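Local coordinates for Crh-like protein 5 (Neosartorya fumigata, PDB 6IBU), which cleaves chitin and transfers it to 1,6-beta-glucan or to other chitin chains, cross-linking polysaccharides at the septa and in the cell wall, at residues P175-R180 / Y230-N235; A24-A29 / Q47-T52; Q110-Y115 / I198-G203. All blocks are in the same frame, centred on the assembly; numbering follows the deposited sequence.

Contact 1. Residues P175-R180 / Y230-N235; sequences PQTPMR and YTYSDN
Pro178 and Tyr230 bring the two backbones to 7.2 Å between their CA atoms, and between Thr177 CA and Tyr232 CA the gap is 8.5 Å. Side chains fill it. The loop around Thr177 and Pro178, just ahead of strand 179-187 of the GH16 sandwich, meets the end of strand 229-232, the middle strand of a small three-stranded antiparallel sheet. Pro178 sits between the two tyrosines: its CG packs on Tyr230 CB at 3.6 Å and its CB lies against Tyr230 CD2, while its CD approaches Tyr232 CZ at 3.8 Å from another side. Ile242, on strand 242-243, touches all three residues. Tyr232 leaves its strand with CG on the backbone N side (chi1 -70°), which carries the phenol end over to Pro178 and to Thr177, whose side chain it crosses at about a right angle. Tyr232 OH comes within 3.1 Å of Thr177 CB, a tight fit, and Thr177 CG2 packs near Tyr232 CE2. A water sits in the plane of the Tyr232 ring at its edge; it accepts a hydrogen bond from Tyr232 OH (2.6 Å) and donates one to Pro178 O. Thr177 OG1 is tied to Asp97 and Asp95, and Tyr230 OH to Asn225 and Asn223. The direct contact is therefore largely apolar, and its clear polar link is the shared water, which serves both phenol and proline carbonyl.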
loop_
_atom_site.group_PDB
_atom_site.type_symbol
_atom_site.label_atom_id
_atom_site.label_comp_id
_atom_site.label_asym_id
_atom_site.label_seq_id
_atom_site.Cartn_x
_atom_site.Cartn_y
_atom_site.Cartn_z
ATOM N N PRO A 175 -6.503 -4.879 -10.750
ATOM C CA PRO A 175 -5.290 -4.058 -10.755
ATOM C C PRO A 175 -4.275 -4.637 -11.746
ATOM O O PRO A 175 -3.951 -5.768 -11.605
ATOM C CB PRO A 175 -4.776 -4.149 -9.321
ATOM C CG PRO A 175 -6.014 -4.470 -8.520
ATOM C CD PRO A 175 -6.828 -5.383 -9.417
ATOM N N GLN A 176 -3.874 -3.889 -12.771
ATOM C CA GLN A 176 -3.076 -4.480 -13.869
ATOM C C GLN A 176 -2.241 -3.417 -14.562
ATOM O O GLN A 176 -1.895 -3.622 -15.716
ATOM C CB GLN A 176 -3.978 -5.165 -14.894
ATOM C CG GLN A 176 -4.986 -4.229 -15.547
ATOM C CD GLN A 176 -5.956 -5.019 -16.397
ATOM O OE1 GLN A 176 -5.644 -5.418 -17.521
ATOM N NE2 GLN A 176 -7.142 -5.257 -15.866
ATOM N N THR A 177 -1.919 -2.333 -13.877
ATOM C CA THR A 177 -1.020 -1.292 -14.413
ATOM C C THR A 177 0.148 -1.176 -13.448
ATOM O O THR A 177 0.048 -1.635 -12.324
ATOM C CB THR A 177 -1.784 0.010 -14.611
ATOM O OG1 THR A 177 -2.420 0.358 -13.383
ATOM C CG2 THR A 177 -2.813 -0.093 -15.711
ATOM N N PRO A 178 1.276 -0.574 -13.868
ATOM C CA PRO A 178 2.477 -0.562 -13.044
ATOM C C PRO A 178 2.147 0.209 -11.763
ATOM O O PRO A 178 1.535 1.258 -11.829
ATOM C CB PRO A 178 3.528 0.186 -13.871
ATOM C CG PRO A 178 2.920 0.260 -15.282
ATOM C CD PRO A 178 1.423 0.204 -15.106
ATOM N N MET A 179 2.593 -0.317 -10.638
ATOM C CA MET A 179 2.226 0.239 -9.329
ATOM C C MET A 179 3.474 0.551 -8.529
ATOM O O MET A 179 4.471 -0.122 -8.697
ATOM C CB MET A 179 1.343 -0.739 -8.552
ATOM C CG MET A 179 -0.055 -0.770 -9.102
ATOM S SD MET A 179 -1.241 -1.607 -8.060
ATOM C CE MET A 179 -0.626 -3.284 -8.109
ATOM N N ARG A 180 3.369 1.546 -7.661
ATOM C CA ARG A 180 4.444 1.843 -6.704
ATOM C C ARG A 180 3.958 1.435 -5.316
ATOM O O ARG A 180 2.769 1.170 -5.135
ATOM C CB ARG A 180 4.886 3.292 -6.869
ATOM C CG ARG A 180 3.899 4.332 -6.386
ATOM C CD ARG A 180 4.691 5.484 -5.836
ATOM N NE ARG A 180 4.638 6.607 -6.748
ATOM C CZ ARG A 180 5.645 7.420 -7.057
ATOM N NH1 ARG A 180 6.849 7.278 -6.521
ATOM N NH2 ARG A 180 5.427 8.394 -7.921
ATOM N N TYR A 230 7.839 2.461 -17.906
ATOM C CA TYR A 230 6.555 1.943 -18.420
ATOM C C TYR A 230 5.786 3.098 -19.031
ATOM O O TYR A 230 5.740 4.163 -18.429
ATOM C CB TYR A 230 5.718 1.304 -17.319
ATOM C CG TYR A 230 6.405 0.185 -16.580
ATOM C CD1 TYR A 230 6.611 -1.047 -17.167
ATOM C CD2 TYR A 230 6.865 0.388 -15.285
ATOM C CE1 TYR A 230 7.233 -2.060 -16.473
ATOM C CE2 TYR A 230 7.485 -0.616 -14.573
ATOM C CZ TYR A 230 7.656 -1.844 -15.171
ATOM O OH TYR A 230 8.277 -2.825 -14.468
ATOM N N THR A 231 5.181 2.852 -20.182
ATOM C CA THR A 231 4.357 3.836 -20.912
ATOM C C THR A 231 2.966 3.244 -21.076
ATOM O O THR A 231 2.886 2.106 -21.503
ATOM C CB THR A 231 4.986 4.155 -22.278
ATOM O OG1 THR A 231 6.262 4.752 -22.031
ATOM C CG2 THR A 231 4.116 5.057 -23.135
ATOM N N TYR A 232 1.922 4.001 -20.769
ATOM C CA TYR A 232 0.528 3.635 -21.110
ATOM C C TYR A 232 0.299 4.038 -22.569
ATOM O O TYR A 232 0.228 5.237 -22.840
ATOM C CB TYR A 232 -0.452 4.357 -20.189
ATOM C CG TYR A 232 -0.489 3.932 -18.744
ATOM C CD1 TYR A 232 0.561 4.182 -17.875
ATOM C CD2 TYR A 232 -1.633 3.364 -18.216
ATOM C CE1 TYR A 232 0.489 3.847 -16.533
ATOM C CE2 TYR A 232 -1.731 3.030 -16.872
ATOM C CZ TYR A 232 -0.661 3.271 -16.029
ATOM O OH TYR A 232 -0.739 2.966 -14.702
ATOM N N SER A 233 0.258 3.084 -23.489
ATOM C CA SER A 233 0.184 3.360 -24.949
ATOM C C SER A 233 -1.235 3.774 -25.366
ATOM O O SER A 233 -1.368 4.296 -26.477
ATOM C CB SER A 233 0.688 2.192 -25.769
ATOM O OG SER A 233 -0.227 1.120 -25.743
ATOM N N ASP A 234 -2.263 3.593 -24.533
ATOM C CA ASP A 234 -3.641 3.990 -24.926
ATOM C C ASP A 234 -4.459 4.324 -23.677
ATOM O O ASP A 234 -3.853 4.546 -22.619
ATOM C CB ASP A 234 -4.258 2.907 -25.809
ATOM C CG ASP A 234 -4.332 1.574 -25.092
ATOM O OD1 ASP A 234 -4.775 1.587 -23.928
ATOM O OD2 ASP A 234 -3.887 0.543 -25.682
ATOM N N ASN A 235 -5.784 4.388 -23.831
ATOM C CA ASN A 235 -6.775 4.840 -22.820
ATOM C C ASN A 235 -7.436 3.634 -22.137
ATOM O O ASN A 235 -8.338 3.842 -21.340
ATOM C CB ASN A 235 -7.861 5.700 -23.483
ATOM C CG ASN A 235 -8.641 4.996 -24.589
ATOM O OD1 ASN A 235 -8.267 3.915 -25.063
ATOM N ND2 ASN A 235 -9.723 5.617 -25.033
HETATM O O HOH W 1 1.151 3.428 -12.979
#

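Contact 2. Residues A24-A29 / Q47-T52; sequences ADFTSA and QGAEFT
Phe26 reaches Ala49 because its CG is swung to the side of the backbone N, away from the carbonyl (chi1 -75°), and a chi2 of -58° turns one ring face toward the Ala49 methyl. The setting is the beta-jelly-roll sandwich of family GH16, within the concanavalin clan. Strands 21-25 and 48-53 both run antiparallel to the long strand 212-223, but pair with different parts of it: Ala24 and Phe26 bond through the backbone to Val219 and Lys217, Ala49 and Phe51 to Val216 and Met214. The contact lies where the first strand gives way to a loop and the second begins, with Phe26 CA only 4.4 Å from Gly48 CA.

The Phe26 ring has a methyl on each face. Ala49 CB stands 4.1 Å above one, offset toward the rim, and Ala24 CB, from the same segment as the phenylalanine, stands 4.2 Å off the opposite face, again toward the rim. The CB of Phe26 heads toward 47-52, but the ring then leads away into the interior, where it meets Ile62, Leu32, Val216 and Val219. The packing thus joins one sheet of the sandwich to strand 61-64 of the other.

The base of the phenylalanine side chain comes closer still to the other backbone: Phe26 CB lies 3.6 Å from Ala49 N. Gly48 has no side chain, so its CA can pass close by Phe26 CB; its positive phi independently suits glycine. Thr27 N makes a weak hydrogen bond back to Asp25 OD1 at the turn after the strand. Across the two segments the nearest polar feature is a CA-H...O contact: Gly48 CA sits 3.2 Å from Phe26 O, with an angle of 162° at the hydrogen.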
loop_
_atom_site.group_PDB
_atom_site.type_symbol
_atom_site.label_atom_id
_atom_site.label_comp_id
_atom_site.label_asym_id
_atom_site.label_seq_id
_atom_site.Cartn_x
_atom_site.Cartn_y
_atom_site.Cartn_z
ATOM N N ALA A 24 15.144 -3.922 0.911
ATOM C CA ALA A 24 15.581 -2.859 1.839
ATOM C C ALA A 24 15.429 -3.433 3.243
ATOM O O ALA A 24 14.330 -3.859 3.574
ATOM C CB ALA A 24 14.755 -1.620 1.631
ATOM N N ASP A 25 16.527 -3.557 3.974
ATOM C CA ASP A 25 16.533 -3.705 5.445
ATOM C C ASP A 25 16.477 -2.277 6.007
ATOM O O ASP A 25 17.384 -1.507 5.755
ATOM C CB ASP A 25 17.755 -4.526 5.865
ATOM C CG ASP A 25 17.740 -4.991 7.320
ATOM O OD1 ASP A 25 16.796 -4.617 8.051
ATOM O OD2 ASP A 25 18.688 -5.717 7.726
ATOM N N PHE A 26 15.389 -1.881 6.651
ATOM C CA PHE A 26 15.281 -0.505 7.197
ATOM C C PHE A 26 16.041 -0.351 8.519
ATOM O O PHE A 26 15.851 0.674 9.140
ATOM C CB PHE A 26 13.821 -0.079 7.332
ATOM C CG PHE A 26 13.181 0.274 6.018
ATOM C CD1 PHE A 26 13.709 1.272 5.221
ATOM C CD2 PHE A 26 12.060 -0.400 5.567
ATOM C CE1 PHE A 26 13.130 1.588 4.003
ATOM C CE2 PHE A 26 11.472 -0.057 4.359
ATOM C CZ PHE A 26 12.012 0.930 3.576
ATOM N N THR A 27 16.927 -1.248 8.913
ATOM C CA THR A 27 17.879 -0.972 10.023
ATOM C C THR A 27 18.784 0.225 9.676
ATOM O O THR A 27 19.123 1.014 10.579
ATOM C CB THR A 27 18.747 -2.194 10.318
ATOM O OG1 THR A 27 19.770 -1.739 11.199
ATOM C CG2 THR A 27 19.387 -2.797 9.090
ATOM N N SER A 28 19.145 0.367 8.406
ATOM C CA SER A 28 20.195 1.309 7.944
ATOM C C SER A 28 19.591 2.652 7.532
ATOM O O SER A 28 18.452 2.672 7.058
ATOM C CB SER A 28 20.966 0.697 6.829
ATOM O OG SER A 28 21.171 -0.682 7.097
ATOM N N ALA A 29 20.350 3.736 7.688
ATOM C CA ALA A 29 19.963 5.095 7.240
ATOM C C ALA A 29 19.859 5.101 5.713
ATOM O O ALA A 29 19.019 5.852 5.183
ATOM C CB ALA A 29 20.966 6.113 7.725
ATOM N N GLN A 47 14.283 -0.470 14.905
ATOM C CA GLN A 47 13.088 -1.271 14.533
ATOM C C GLN A 47 12.648 -0.909 13.108
ATOM O O GLN A 47 11.579 -1.388 12.709
ATOM C CB GLN A 47 11.952 -1.000 15.517
ATOM C CG GLN A 47 12.332 -1.241 16.969
ATOM C CD GLN A 47 11.473 -2.326 17.564
ATOM O OE1 GLN A 47 10.254 -2.172 17.699
ATOM N NE2 GLN A 47 12.119 -3.428 17.910
ATOM N N GLY A 48 13.448 -0.101 12.397
ATOM C CA GLY A 48 13.252 0.251 10.981
ATOM C C GLY A 48 12.643 1.629 10.819
ATOM O O GLY A 48 12.790 2.456 11.729
ATOM N N ALA A 49 11.963 1.858 9.691
ATOM C CA ALA A 49 11.282 3.127 9.354
ATOM C C ALA A 49 10.116 3.298 10.324
ATOM O O ALA A 49 9.418 2.309 10.607
ATOM C CB ALA A 49 10.832 3.119 7.910
ATOM N N GLU A 50 9.978 4.494 10.880
ATOM C CA GLU A 50 8.981 4.821 11.925
ATOM C C GLU A 50 7.982 5.790 11.326
ATOM O O GLU A 50 8.392 6.789 10.754
ATOM C CB GLU A 50 9.660 5.439 13.136
ATOM C CG GLU A 50 10.767 4.563 13.684
ATOM C CD GLU A 50 11.430 5.109 14.939
ATOM O OE1 GLU A 50 10.850 6.026 15.578
ATOM O OE2 GLU A 50 12.525 4.604 15.273
ATOM N N PHE A 51 6.710 5.466 11.411
ATOM C CA PHE A 51 5.631 6.327 10.902
ATOM C C PHE A 51 4.813 6.748 12.115
ATOM O O PHE A 51 3.994 5.951 12.622
ATOM C CB PHE A 51 4.839 5.550 9.857
ATOM C CG PHE A 51 5.655 5.048 8.699
ATOM C CD1 PHE A 51 6.394 3.882 8.801
ATOM C CD2 PHE A 51 5.649 5.739 7.495
ATOM C CE1 PHE A 51 7.110 3.410 7.717
ATOM C CE2 PHE A 51 6.342 5.249 6.404
ATOM C CZ PHE A 51 7.072 4.081 6.517
ATOM N N THR A 52 5.089 7.935 12.638
ATOM C CA THR A 52 4.485 8.393 13.909
ATOM C C THR A 52 3.341 9.352 13.616
ATOM O O THR A 52 3.547 10.311 12.898
ATOM C CB THR A 52 5.518 9.040 14.826
ATOM O OG1 THR A 52 6.381 7.946 15.106
ATOM C CG2 THR A 52 4.889 9.630 16.066
#

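Contact 3. Residues Q110-Y115 / I198-G203; sequences QVQTNY and IEWAGG
Gln112 and Trp200 carry this contact, which joins strand 110-116 of the GH16 jelly roll to the short helix 195-201. By shape it is an amide set against the edge of an indole. The Gln112 chain is extended, its CG anti to the backbone N (chi1 -164°), and this sends the amide outward from the sheet to the pyrrole side of Trp200; Gln112 CD lies near the indole plane, and the two flat groups are tilted 31° apart. Tyr129, on strand 128-131, touches both side chains.

On the polar side, Gln112 NE2 is modelled 3.2 Å from Trp200 NE1. Two facing nitrogens suggest that the amide is turned over, in which case its oxygen might accept from the indole N-H. The place matters: Trp200 lies about 4 Å, side chain to side chain, from the chitin-binding residues Trp186 and Glu102, and Gln112 pairs through its backbone with Glu102, the probable proton donor.

Backbone bonds finish the helix just past Trp200. Gly202, with positive phi, closes it in a Schellman motif, in which Gly203 N donates to Ile198 O at 3.0 Å.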
loop_
_atom_site.group_PDB
_atom_site.type_symbol
_atom_site.label_atom_id
_atom_site.label_comp_id
_atom_site.label_asym_id
_atom_site.label_seq_id
_atom_site.Cartn_x
_atom_site.Cartn_y
_atom_site.Cartn_z
ATOM N N GLN A 110 -7.530 -8.013 13.622
ATOM C CA GLN A 110 -7.729 -8.080 12.159
ATOM C C GLN A 110 -6.813 -7.086 11.433
ATOM O O GLN A 110 -6.249 -6.150 12.061
ATOM C CB GLN A 110 -9.168 -7.787 11.769
ATOM C CG GLN A 110 -10.230 -8.369 12.692
ATOM C CD GLN A 110 -11.598 -7.859 12.278
ATOM O OE1 GLN A 110 -12.425 -8.592 11.752
ATOM N NE2 GLN A 110 -11.824 -6.569 12.444
ATOM N N VAL A 111 -6.665 -7.329 10.136
ATOM C CA VAL A 111 -6.183 -6.346 9.129
ATOM C C VAL A 111 -7.228 -6.335 8.020
ATOM O O VAL A 111 -7.859 -7.363 7.777
ATOM C CB VAL A 111 -4.783 -6.692 8.592
ATOM C CG1 VAL A 111 -3.736 -6.584 9.679
ATOM C CG2 VAL A 111 -4.743 -8.076 7.965
ATOM N N GLN A 112 -7.414 -5.197 7.378
ATOM C CA GLN A 112 -8.354 -5.126 6.238
ATOM C C GLN A 112 -7.557 -5.306 4.947
ATOM O O GLN A 112 -6.453 -4.793 4.851
ATOM C CB GLN A 112 -9.166 -3.837 6.263
ATOM C CG GLN A 112 -10.371 -3.952 5.346
ATOM C CD GLN A 112 -11.082 -2.651 5.113
ATOM O OE1 GLN A 112 -12.308 -2.616 5.077
ATOM N NE2 GLN A 112 -10.328 -1.579 4.952
ATOM N N THR A 113 -8.095 -6.071 4.015
ATOM C CA THR A 113 -7.542 -6.176 2.648
ATOM C C THR A 113 -8.434 -5.362 1.733
ATOM O O THR A 113 -9.614 -5.242 1.985
ATOM C CB THR A 113 -7.395 -7.621 2.161
ATOM O OG1 THR A 113 -8.667 -8.268 2.161
ATOM C CG2 THR A 113 -6.377 -8.420 2.955
ATOM N N ASN A 114 -7.876 -4.808 0.692
ATOM C CA ASN A 114 -8.682 -3.966 -0.209
ATOM C C ASN A 114 -8.059 -3.863 -1.590
ATOM O O ASN A 114 -6.852 -4.060 -1.735
ATOM C CB ASN A 114 -8.809 -2.569 0.358
ATOM C CG ASN A 114 -10.255 -2.170 0.433
ATOM O OD1 ASN A 114 -10.932 -2.053 -0.582
ATOM N ND2 ASN A 114 -10.734 -2.022 1.654
ATOM N N TYR A 115 -8.874 -3.520 -2.564
ATOM C CA TYR A 115 -8.381 -3.206 -3.917
ATOM C C TYR A 115 -9.385 -2.260 -4.560
ATOM O O TYR A 115 -10.549 -2.236 -4.135
ATOM C CB TYR A 115 -8.159 -4.487 -4.715
ATOM C CG TYR A 115 -9.407 -5.024 -5.360
ATOM C CD1 TYR A 115 -10.289 -5.826 -4.658
ATOM C CD2 TYR A 115 -9.717 -4.682 -6.660
ATOM C CE1 TYR A 115 -11.443 -6.299 -5.251
ATOM C CE2 TYR A 115 -10.859 -5.157 -7.279
ATOM C CZ TYR A 115 -11.715 -5.972 -6.570
ATOM O OH TYR A 115 -12.842 -6.424 -7.163
ATOM N N ILE A 198 -14.159 8.023 9.983
ATOM C CA ILE A 198 -13.906 7.908 11.441
ATOM C C ILE A 198 -14.477 6.577 11.938
ATOM O O ILE A 198 -13.737 5.884 12.645
ATOM C CB ILE A 198 -14.455 9.138 12.181
ATOM C CG1 ILE A 198 -13.691 10.396 11.759
ATOM C CG2 ILE A 198 -14.390 8.922 13.672
ATOM C CD1 ILE A 198 -14.450 11.691 11.926
ATOM N N GLU A 199 -15.707 6.228 11.551
ATOM C CA GLU A 199 -16.384 4.945 11.928
ATOM C C GLU A 199 -15.533 3.778 11.413
ATOM O O GLU A 199 -15.340 2.785 12.140
ATOM C CB GLU A 199 -17.841 4.890 11.436
ATOM C CG GLU A 199 -18.315 3.558 10.802
ATOM C CD GLU A 199 -18.293 2.246 11.594
ATOM O OE1 GLU A 199 -18.651 2.268 12.801
ATOM O OE2 GLU A 199 -17.946 1.174 10.990
ATOM N N TRP A 200 -15.069 3.876 10.182
ATOM C CA TRP A 200 -14.268 2.803 9.558
ATOM C C TRP A 200 -12.951 2.630 10.335
ATOM O O TRP A 200 -12.583 1.489 10.609
ATOM C CB TRP A 200 -14.050 3.127 8.087
ATOM C CG TRP A 200 -12.946 2.302 7.536
ATOM C CD1 TRP A 200 -13.029 1.003 7.157
ATOM C CD2 TRP A 200 -11.579 2.698 7.381
ATOM N NE1 TRP A 200 -11.806 0.572 6.725
ATOM C CE2 TRP A 200 -10.898 1.586 6.850
ATOM C CE3 TRP A 200 -10.866 3.874 7.623
ATOM C CZ2 TRP A 200 -9.538 1.620 6.554
ATOM C CZ3 TRP A 200 -9.525 3.908 7.310
ATOM C CH2 TRP A 200 -8.872 2.795 6.793
ATOM N N ALA A 201 -12.322 3.746 10.720
ATOM C CA ALA A 201 -11.027 3.795 11.437
ATOM C C ALA A 201 -11.197 3.255 12.863
ATOM O O ALA A 201 -10.201 2.897 13.478
ATOM C CB ALA A 201 -10.459 5.195 11.404
ATOM N N GLY A 202 -12.427 3.170 13.359
ATOM C CA GLY A 202 -12.705 2.635 14.705
ATOM C C GLY A 202 -12.864 3.723 15.757
ATOM O O GLY A 202 -12.918 3.387 16.946
ATOM N N GLY A 203 -12.977 4.976 15.349
ATOM C CA GLY A 203 -13.340 6.068 16.262
ATOM C C GLY A 203 -12.431 7.263 16.105
ATOM O O GLY A 203 -11.488 7.187 15.329
#

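The three contacts sit at different corners of the GH16 domain: the centre of contact 1 is 29 Å from that of contact 2 and 27 Å from that of contact 3, which lies on the far side of the chain's centre. Contacts 1 and 3 still touch, through Pro175 CD and Tyr115 CD2 at 4.1 Å, and both reach the seven-stranded sheet that carries the probable nucleophile Glu98. The Thr177 side chain is about 9 Å from that of Glu98, whereas contact 3 adjoins the chitin site directly. Contact 2 stays about 14 Å from contact 3 at nearest atoms; its Phe26 side chain is about 11 Å from that of Arg182, another chitin-binding residue.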